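Local structure of Mono(ADP-ribosyl)transferase SpvB (Salmonella typhimurium, 2GWM) at residues Ala33-Leu38 and Ser44-Ser49; Ser17-Tyr22 and Ser58-Asp63; Thr74-Val79 and Gly134-Asp139. The protein probably transfers ADP-ribose from NAD(+) to an arginine of host actin, blocking filament assembly, through the ADP-ribosyltransferase domain described here. One frame throughout, in Å; residues are numbered along the deposited sequence.

Contact 1. Residues Ala33-Leu38 and Ser44-Ser49; sequences AKETLL and STNEPS
Lys34 and Asn46 bring the two backbones closest, with 5.2 Å between Lys34 CA and Asn46 CA, as the loop 44-49 runs back along the helix it has just left. The helical segment 33-38 meets it with Lys34, Glu35 and Leu38, each in a different way. Lys34 lies over the loop as an extended rod. Its CD rests on the carbonyl of Asn46, 3.5 Å from Asn46 O, and one carbon further Lys34 CE reaches the proline ring, 3.9 Å from Pro48 CG. Two waters continue the line, each accepting from Lys34 NZ (2.6 Å and 2.9 Å) and donating to Pro48 O, so the ammonium is linked to this carbonyl by two separate one-water bridges. Phe53 of the following helix adds a cation-pi partner. One residue on, Glu35 bends at its second torsion (chi2 55°), which swings the carboxylate toward Asn46. Asn46 ND2 donates to the syn lone pair of Glu35 OE1 at 3.0 Å, nearly straight at 170°. The oxygen lies almost in the plane of the amide, although carboxylate and amide planes are close to perpendicular. Leu38 adds a second aliphatic patch: its CD2 packs 4.0 Å from Asn46 CB, while its CD1 lies against the backbone carbonyl, 3.6 Å from Ser44 O. Within the loop, Thr45 OG1 accepts from the backbone N of Glu47 in an ST turn, and Ser49 N-caps helix 50-69, with Glu52 binding Ser49 N. The arrangement is a surface loop joining helix 30-39 to helix 50-69, folded back on the first of them. Its chemistry implies that the loop is pinned to the helix by one direct, nearly straight bond to a carboxylate and by two water bridges, with aliphatic carbons filling in between; the lysine charge is probably shared among waters and an aromatic ring.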
loop_
_atom_site.group_PDB
_atom_site.type_symbol
_atom_site.label_atom_id
_atom_site.label_comp_id
_atom_site.label_asym_id
_atom_site.label_seq_id
_atom_site.Cartn_x
_atom_site.Cartn_y
_atom_site.Cartn_z
ATOM N N ALA A 33 -8.719 -16.501 5.223
ATOM C CA ALA A 33 -9.297 -16.101 3.941
ATOM C C ALA A 33 -10.649 -16.783 3.787
ATOM O O ALA A 33 -11.653 -16.141 3.466
ATOM C CB ALA A 33 -8.356 -16.450 2.816
ATOM N N LYS A 34 -10.690 -18.071 4.070
ATOM C CA LYS A 34 -11.907 -18.855 3.852
ATOM C C LYS A 34 -12.964 -18.433 4.884
ATOM O O LYS A 34 -14.134 -18.298 4.556
ATOM C CB LYS A 34 -11.584 -20.339 3.964
ATOM C CG LYS A 34 -10.872 -20.782 2.737
ATOM C CD LYS A 34 -10.404 -22.238 2.825
ATOM C CE LYS A 34 -9.917 -22.677 1.408
ATOM N NZ LYS A 34 -9.192 -23.985 1.445
ATOM N N GLU A 35 -12.526 -18.142 6.107
ATOM C CA GLU A 35 -13.454 -17.732 7.108
ATOM C C GLU A 35 -14.109 -16.392 6.747
ATOM O O GLU A 35 -15.298 -16.185 6.963
ATOM C CB GLU A 35 -12.801 -17.731 8.509
ATOM C CG GLU A 35 -13.706 -18.143 9.590
ATOM C CD GLU A 35 -14.372 -19.524 9.385
ATOM O OE1 GLU A 35 -13.683 -20.578 9.206
ATOM O OE2 GLU A 35 -15.617 -19.543 9.400
ATOM N N THR A 36 -13.315 -15.481 6.191
ATOM C CA THR A 36 -13.821 -14.218 5.669
ATOM C C THR A 36 -14.842 -14.389 4.558
ATOM O O THR A 36 -15.901 -13.764 4.542
ATOM C CB THR A 36 -12.668 -13.325 5.217
ATOM O OG1 THR A 36 -11.890 -12.929 6.363
ATOM C CG2 THR A 36 -13.187 -12.131 4.400
ATOM N N LEU A 37 -14.522 -15.241 3.602
ATOM C CA LEU A 37 -15.448 -15.478 2.510
ATOM C C LEU A 37 -16.768 -16.034 2.983
ATOM O O LEU A 37 -17.830 -15.649 2.478
ATOM C CB LEU A 37 -14.813 -16.351 1.469
ATOM C CG LEU A 37 -13.571 -15.739 0.802
ATOM C CD1 LEU A 37 -12.924 -16.819 -0.068
ATOM C CD2 LEU A 37 -13.863 -14.504 -0.028
ATOM N N LEU A 38 -16.712 -16.894 3.986
ATOM C CA LEU A 38 -17.939 -17.510 4.514
ATOM C C LEU A 38 -18.718 -16.428 5.270
ATOM O O LEU A 38 -19.924 -16.255 5.051
ATOM C CB LEU A 38 -17.619 -18.688 5.420
ATOM C CG LEU A 38 -18.752 -19.140 6.326
ATOM C CD1 LEU A 38 -19.932 -19.573 5.508
ATOM C CD2 LEU A 38 -18.305 -20.253 7.251
ATOM N N SER A 44 -20.800 -20.408 0.729
ATOM C CA SER A 44 -21.695 -21.054 1.742
ATOM C C SER A 44 -21.020 -21.924 2.842
ATOM O O SER A 44 -21.666 -22.266 3.866
ATOM C CB SER A 44 -22.780 -21.877 1.049
ATOM O OG SER A 44 -22.177 -23.007 0.450
ATOM N N THR A 45 -19.742 -22.282 2.636
ATOM C CA THR A 45 -18.943 -23.046 3.623
ATOM C C THR A 45 -17.538 -22.493 3.702
ATOM O O THR A 45 -17.119 -21.768 2.818
ATOM C CB THR A 45 -18.816 -24.592 3.329
ATOM O OG1 THR A 45 -17.962 -24.839 2.212
ATOM C CG2 THR A 45 -20.189 -25.255 3.105
ATOM N N ASN A 46 -16.814 -22.857 4.759
ATOM C CA ASN A 46 -15.364 -22.555 4.847
ATOM C C ASN A 46 -14.455 -23.655 4.246
ATOM O O ASN A 46 -13.214 -23.627 4.406
ATOM C CB ASN A 46 -14.952 -22.244 6.292
ATOM C CG ASN A 46 -15.170 -23.433 7.243
ATOM O OD1 ASN A 46 -15.579 -24.493 6.804
ATOM N ND2 ASN A 46 -14.859 -23.252 8.550
ATOM N N GLU A 47 -15.079 -24.615 3.557
ATOM C CA GLU A 47 -14.361 -25.669 2.845
ATOM C C GLU A 47 -14.756 -25.772 1.362
ATOM O O GLU A 47 -15.285 -26.802 0.950
ATOM C CB GLU A 47 -14.603 -27.002 3.550
ATOM C CG GLU A 47 -13.705 -27.174 4.769
ATOM C CD GLU A 47 -14.207 -28.227 5.739
ATOM O OE1 GLU A 47 -14.892 -29.186 5.298
ATOM O OE2 GLU A 47 -13.928 -28.082 6.952
ATOM N N PRO A 48 -14.480 -24.718 0.553
ATOM C CA PRO A 48 -14.723 -24.682 -0.894
ATOM C C PRO A 48 -13.662 -25.418 -1.697
ATOM O O PRO A 48 -12.546 -25.650 -1.180
ATOM C CB PRO A 48 -14.536 -23.194 -1.224
ATOM C CG PRO A 48 -13.500 -22.743 -0.218
ATOM C CD PRO A 48 -13.907 -23.446 1.032
ATOM N N SER A 49 -13.970 -25.698 -2.973
ATOM C CA SER A 49 -12.966 -26.152 -3.918
ATOM C C SER A 49 -11.969 -25.042 -4.235
ATOM O O SER A 49 -12.237 -23.859 -3.995
ATOM C CB SER A 49 -13.619 -26.637 -5.221
ATOM O OG SER A 49 -14.079 -25.555 -6.023
HETATM O O HOH W 1 -11.344 -25.508 1.304
HETATM O O HOH W 2 -9.851 -24.419 -1.365
#

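Contact 2. Residues Ser17-Tyr22 and Ser58-Asp63; sequences SVINKY and SVYIND
Ile19 is the side chain that helix 17-22 sends toward Tyr60 and Ile61 of helix 58-63. The axes of the two short segments pass 11.7 Å apart with a crossing angle of -109°, a wide and steep crossing that leaves long side chains to span it. From CB the ethyl branch leaves with CG1 anti to the carbonyl carbon (chi1 -81°). Ile19 CG1 meets the hydroxyl-side part of the Tyr60 ring, 3.6 Å from Tyr60 CE2. The second torsion (chi2 -82°) then turns CD1 off the extended course, and this tip touches the same ring obliquely, with Ile19 CD1 3.4 Å from Tyr60 CE2. It also lies alongside Ile61, the two chains running opposite ways, though the exact position of Ile19 CD1 against Ile61 is doubtful. Ile61 CD1 goes on to reach Tyr22, 4.0 Å from Tyr22 CD2, approaching that ring obliquely. Met57 covers both Ile19 and Tyr22, while Thr36 and Leu37 of helix 30-39 lie on Tyr60, which places the cluster inside the N-terminal helical part of the domain. The chemistry is wholly apolar: two isoleucines and two tyrosine rings join the helices by packing, three of the four residues being buried, and no polar bond between the segments fixes their register.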
loop_
_atom_site.group_PDB
_atom_site.type_symbol
_atom_site.label_atom_id
_atom_site.label_comp_id
_atom_site.label_asym_id
_atom_site.label_seq_id
_atom_site.Cartn_x
_atom_site.Cartn_y
_atom_site.Cartn_z
ATOM N N SER A 17 -4.799 -7.810 5.976
ATOM C CA SER A 17 -3.832 -8.677 6.648
ATOM C C SER A 17 -3.762 -10.027 5.913
ATOM O O SER A 17 -2.826 -10.808 6.114
ATOM C CB SER A 17 -4.190 -8.807 8.150
ATOM O OG SER A 17 -5.404 -9.504 8.364
ATOM N N VAL A 18 -4.750 -10.300 5.068
ATOM C CA VAL A 18 -4.813 -11.532 4.300
ATOM C C VAL A 18 -4.645 -11.273 2.792
ATOM O O VAL A 18 -3.913 -11.984 2.077
ATOM C CB VAL A 18 -6.171 -12.207 4.548
ATOM C CG1 VAL A 18 -6.454 -13.310 3.559
ATOM C CG2 VAL A 18 -6.218 -12.740 5.983
ATOM N N ILE A 19 -5.366 -10.284 2.287
ATOM C CA ILE A 19 -5.473 -10.034 0.865
ATOM C C ILE A 19 -4.174 -9.679 0.154
ATOM O O ILE A 19 -3.956 -10.098 -0.982
ATOM C CB ILE A 19 -6.422 -8.828 0.625
ATOM C CG1 ILE A 19 -7.847 -9.311 0.694
ATOM C CG2 ILE A 19 -6.150 -8.174 -0.733
ATOM C CD1 ILE A 19 -8.323 -9.926 -0.588
ATOM N N ASN A 20 -3.345 -8.868 0.792
ATOM C CA ASN A 20 -2.157 -8.406 0.107
ATOM C C ASN A 20 -1.128 -9.495 -0.045
ATOM O O ASN A 20 -0.544 -9.652 -1.104
ATOM C CB ASN A 20 -1.615 -7.158 0.817
ATOM C CG ASN A 20 -2.593 -5.953 0.730
ATOM O OD1 ASN A 20 -2.777 -5.158 1.700
ATOM N ND2 ASN A 20 -3.196 -5.800 -0.425
ATOM N N LYS A 21 -0.985 -10.342 0.974
ATOM C CA LYS A 21 -0.141 -11.533 0.810
ATOM C C LYS A 21 -0.672 -12.435 -0.291
ATOM O O LYS A 21 0.070 -12.965 -1.104
ATOM C CB LYS A 21 -0.015 -12.299 2.123
ATOM C CG LYS A 21 0.794 -11.580 3.159
ATOM C CD LYS A 21 0.839 -12.345 4.496
ATOM C CE LYS A 21 1.874 -11.751 5.416
ATOM N NZ LYS A 21 2.120 -12.576 6.664
ATOM N N TYR A 22 -1.976 -12.633 -0.319
ATOM C CA TYR A 22 -2.620 -13.424 -1.377
ATOM C C TYR A 22 -2.286 -12.891 -2.780
ATOM O O TYR A 22 -1.837 -13.633 -3.675
ATOM C CB TYR A 22 -4.138 -13.418 -1.161
ATOM C CG TYR A 22 -4.926 -14.189 -2.216
ATOM C CD1 TYR A 22 -4.993 -15.581 -2.197
ATOM C CD2 TYR A 22 -5.600 -13.518 -3.208
ATOM C CE1 TYR A 22 -5.690 -16.262 -3.122
ATOM C CE2 TYR A 22 -6.337 -14.203 -4.186
ATOM C CZ TYR A 22 -6.363 -15.593 -4.131
ATOM O OH TYR A 22 -7.108 -16.340 -5.014
ATOM N N SER A 58 -11.651 -13.409 -5.863
ATOM C CA SER A 58 -11.713 -12.395 -6.906
ATOM C C SER A 58 -12.815 -11.415 -6.713
ATOM O O SER A 58 -12.631 -10.213 -6.840
ATOM C CB SER A 58 -11.836 -13.056 -8.286
ATOM O OG SER A 58 -10.665 -13.871 -8.587
ATOM N N VAL A 59 -14.023 -11.918 -6.432
ATOM C CA VAL A 59 -15.126 -11.019 -6.254
ATOM C C VAL A 59 -14.912 -10.070 -5.038
ATOM O O VAL A 59 -15.243 -8.893 -5.064
ATOM C CB VAL A 59 -16.461 -11.818 -6.051
ATOM C CG1 VAL A 59 -17.615 -10.827 -6.044
ATOM C CG2 VAL A 59 -16.662 -12.853 -7.144
ATOM N N TYR A 60 -14.436 -10.631 -3.943
ATOM C CA TYR A 60 -14.136 -9.904 -2.721
ATOM C C TYR A 60 -13.115 -8.761 -2.991
ATOM O O TYR A 60 -13.342 -7.620 -2.654
ATOM C CB TYR A 60 -13.589 -10.945 -1.771
ATOM C CG TYR A 60 -13.011 -10.444 -0.457
ATOM C CD1 TYR A 60 -13.600 -9.422 0.280
ATOM C CD2 TYR A 60 -11.813 -10.968 -0.017
ATOM C CE1 TYR A 60 -13.027 -8.981 1.471
ATOM C CE2 TYR A 60 -11.225 -10.537 1.168
ATOM C CZ TYR A 60 -11.844 -9.545 1.901
ATOM O OH TYR A 60 -11.239 -9.129 3.057
ATOM N N ILE A 61 -12.024 -9.109 -3.650
ATOM C CA ILE A 61 -11.002 -8.118 -4.020
ATOM C C ILE A 61 -11.626 -7.059 -4.912
ATOM O O ILE A 61 -11.394 -5.852 -4.751
ATOM C CB ILE A 61 -9.822 -8.818 -4.728
ATOM C CG1 ILE A 61 -9.113 -9.617 -3.640
ATOM C CG2 ILE A 61 -8.863 -7.809 -5.278
ATOM C CD1 ILE A 61 -8.242 -10.636 -4.180
ATOM N N ASN A 62 -12.404 -7.483 -5.907
ATOM C CA ASN A 62 -13.003 -6.532 -6.807
ATOM C C ASN A 62 -13.981 -5.651 -6.075
ATOM O O ASN A 62 -14.167 -4.501 -6.473
ATOM C CB ASN A 62 -13.690 -7.273 -7.945
ATOM C CG ASN A 62 -12.703 -7.940 -8.902
ATOM O OD1 ASN A 62 -11.563 -7.469 -9.014
ATOM N ND2 ASN A 62 -13.138 -8.938 -9.652
ATOM N N ASP A 63 -14.681 -6.179 -5.057
ATOM C CA ASP A 63 -15.579 -5.320 -4.314
ATOM C C ASP A 63 -14.758 -4.214 -3.627
ATOM O O ASP A 63 -15.196 -3.103 -3.574
ATOM C CB ASP A 63 -16.332 -6.119 -3.253
ATOM C CG ASP A 63 -17.652 -6.699 -3.777
ATOM O OD1 ASP A 63 -18.178 -6.218 -4.770
ATOM O OD2 ASP A 63 -18.152 -7.646 -3.100
#

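Contact 3. Residues Thr74-Val79 and Gly134-Asp139; sequences TDHRVV and GRILGD
The imidazole of His76 meets Ile136 obliquely: His76 CE1 is 3.8 Å from Ile136 CG1, and Ile136 CD1 also touches this ring carbon. At the ring edge and in its plane, Thr74 OG1 forms a hydrogen bond with His76 ND1 at 2.8 Å. The bond ties the imidazole to the turn that carries it and should limit its rotation. The other flat group, the guanidinium of Arg135, takes no part across the contact; its NH1 bonds back to Gly134 O, in the loop residue before its strand. That carbonyl oxygen lies in the guanidinium plane, whereas the nitrogen stands 59° above the carbonyl plane. Ile136 crosses both Thr74 and His76 at about a right angle. Its CG1, anti to the carbonyl carbon (chi1 -68°), is brought within 3.7 Å of Thr74 OG1 and so contacts both members of the hydrogen-bonded pair. The backbones stay apart, and two waters fill part of the gap. One accepts from Thr74 N at 2.9 Å and donates to Gly134 O at 3.1 Å. The other binds Thr74 OG1 at 2.9 Å and accepts from Ile136 N at 2.8 Å. Thr74 is therefore attached to the opposite segment through its amide and its hydroxyl, each by way of a single water. Pro114 packs on both His76 and Ile136, and Met149 of strand 149-151 lies against Thr74 and Ile136. The side chains of Ile136 and Glu148 are about 6 Å apart, beside the predicted active site of the ADP-ribosyltransferase domain. The contact thus joins the approach to strand 78-83 to strand 135-136, outermost strands, within this chain, of the mixed and the three-stranded antiparallel sheet, with Leu68 of helix 50-69 packed against Arg135 and Leu137.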
loop_
_atom_site.group_PDB
_atom_site.type_symbol
_atom_site.label_atom_id
_atom_site.label_comp_id
_atom_site.label_asym_id
_atom_site.label_seq_id
_atom_site.Cartn_x
_atom_site.Cartn_y
_atom_site.Cartn_z
ATOM N N THR A 74 -8.943 13.619 -5.328
ATOM C CA THR A 74 -8.386 14.794 -4.673
ATOM C C THR A 74 -7.231 15.277 -5.542
ATOM O O THR A 74 -6.932 14.697 -6.593
ATOM C CB THR A 74 -7.904 14.464 -3.239
ATOM O OG1 THR A 74 -7.079 13.286 -3.279
ATOM C CG2 THR A 74 -9.128 14.219 -2.312
ATOM N N ASP A 75 -6.646 16.381 -5.138
ATOM C CA ASP A 75 -5.623 17.051 -5.939
ATOM C C ASP A 75 -4.189 16.703 -5.593
ATOM O O ASP A 75 -3.269 17.394 -6.047
ATOM C CB ASP A 75 -5.812 18.583 -5.825
ATOM C CG ASP A 75 -6.998 19.094 -6.620
ATOM O OD1 ASP A 75 -7.596 18.337 -7.429
ATOM O OD2 ASP A 75 -7.331 20.300 -6.481
ATOM N N HIS A 76 -3.962 15.690 -4.760
ATOM C CA HIS A 76 -2.599 15.316 -4.323
ATOM C C HIS A 76 -1.711 14.970 -5.478
ATOM O O HIS A 76 -2.140 14.331 -6.442
ATOM C CB HIS A 76 -2.638 14.169 -3.336
ATOM C CG HIS A 76 -3.424 14.489 -2.118
ATOM N ND1 HIS A 76 -4.779 14.270 -2.054
ATOM C CD2 HIS A 76 -3.078 15.072 -0.947
ATOM C CE1 HIS A 76 -5.233 14.674 -0.883
ATOM N NE2 HIS A 76 -4.231 15.189 -0.201
ATOM N N ARG A 77 -0.468 15.468 -5.394
ATOM C CA ARG A 77 0.525 15.203 -6.440
ATOM C C ARG A 77 1.750 14.512 -5.899
ATOM O O ARG A 77 2.661 14.216 -6.672
ATOM C CB ARG A 77 0.917 16.471 -7.175
ATOM C CG ARG A 77 -0.216 17.060 -8.015
ATOM C CD ARG A 77 -0.715 16.199 -9.225
ATOM N NE ARG A 77 0.356 15.940 -10.196
ATOM C CZ ARG A 77 0.636 16.684 -11.257
ATOM N NH1 ARG A 77 -0.060 17.770 -11.522
ATOM N NH2 ARG A 77 1.635 16.334 -12.057
ATOM N N VAL A 78 1.737 14.168 -4.608
ATOM C CA VAL A 78 2.778 13.377 -3.990
ATOM C C VAL A 78 2.215 12.732 -2.727
ATOM O O VAL A 78 1.373 13.285 -2.036
ATOM C CB VAL A 78 4.017 14.274 -3.688
ATOM C CG1 VAL A 78 3.666 15.360 -2.652
ATOM C CG2 VAL A 78 5.226 13.455 -3.298
ATOM N N VAL A 79 2.687 11.538 -2.438
ATOM C CA VAL A 79 2.345 10.846 -1.201
ATOM C C VAL A 79 3.593 10.126 -0.701
ATOM O O VAL A 79 4.606 10.017 -1.425
ATOM C CB VAL A 79 1.179 9.797 -1.411
ATOM C CG1 VAL A 79 -0.120 10.486 -1.656
ATOM C CG2 VAL A 79 1.516 8.839 -2.491
ATOM N N GLY A 134 -5.278 6.373 -6.955
ATOM C CA GLY A 134 -5.271 6.471 -5.528
ATOM C C GLY A 134 -6.427 7.281 -4.993
ATOM O O GLY A 134 -6.853 8.265 -5.609
ATOM N N ARG A 135 -6.951 6.896 -3.840
ATOM C CA ARG A 135 -8.061 7.613 -3.247
ATOM C C ARG A 135 -7.873 7.771 -1.759
ATOM O O ARG A 135 -7.393 6.868 -1.044
ATOM C CB ARG A 135 -9.380 6.887 -3.500
ATOM C CG ARG A 135 -9.748 6.691 -4.935
ATOM C CD ARG A 135 -10.188 7.975 -5.535
ATOM N NE ARG A 135 -10.665 7.785 -6.898
ATOM C CZ ARG A 135 -9.877 7.737 -7.982
ATOM N NH1 ARG A 135 -8.568 7.839 -7.881
ATOM N NH2 ARG A 135 -10.406 7.584 -9.184
ATOM N N ILE A 136 -8.178 8.955 -1.276
ATOM C CA ILE A 136 -8.155 9.218 0.147
ATOM C C ILE A 136 -9.330 8.497 0.801
ATOM O O ILE A 136 -10.472 8.594 0.370
ATOM C CB ILE A 136 -8.277 10.731 0.431
ATOM C CG1 ILE A 136 -7.007 11.463 -0.043
ATOM C CG2 ILE A 136 -8.584 10.983 1.909
ATOM C CD1 ILE A 136 -5.801 11.276 0.716
ATOM N N LEU A 137 -9.034 7.782 1.872
ATOM C CA LEU A 137 -10.049 6.936 2.500
ATOM C C LEU A 137 -11.003 7.742 3.346
ATOM O O LEU A 137 -12.213 7.452 3.381
ATOM C CB LEU A 137 -9.409 5.874 3.351
ATOM C CG LEU A 137 -9.126 4.479 2.831
ATOM C CD1 LEU A 137 -9.508 4.136 1.393
ATOM C CD2 LEU A 137 -8.081 3.726 3.408
ATOM N N GLY A 138 -10.471 8.743 4.030
ATOM C CA GLY A 138 -11.273 9.524 4.944
ATOM C C GLY A 138 -11.929 8.613 5.977
ATOM O O GLY A 138 -11.264 7.779 6.589
ATOM N N ASP A 139 -13.234 8.776 6.127
ATOM C CA ASP A 139 -13.956 8.074 7.164
ATOM C C ASP A 139 -14.183 6.595 6.840
ATOM O O ASP A 139 -14.684 5.850 7.669
ATOM C CB ASP A 139 -15.310 8.708 7.407
ATOM C CG ASP A 139 -15.934 8.220 8.701
ATOM O OD1 ASP A 139 -15.295 8.363 9.761
ATOM O OD2 ASP A 139 -17.043 7.679 8.652
HETATM O O HOH W 3 -7.456 11.212 -6.156
HETATM O O HOH W 4 -8.701 10.860 -3.264
#

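Overall arrangement
Contact 2 is the buried one; contacts 1 and 3 lie at the surface. Contacts 1 and 2 belong to the same N-terminal helical group and touch directly: Ala33 packs on Val18, helix 30-39 lies against both helices of contact 2, and helix 50-69 takes part in both neighbourhoods. Contact 3 stands apart in the strand-rich part, its centre about 33 Å from that of contact 1 and about 21 Å from that of contact 2; helix 50-69 leads from contact 2 toward it along the chain. Chemistry follows place: contact 2 is purely apolar, whereas the surface pairs both use bridging waters, joined in contact 1 by a direct side-chain hydrogen bond between segments.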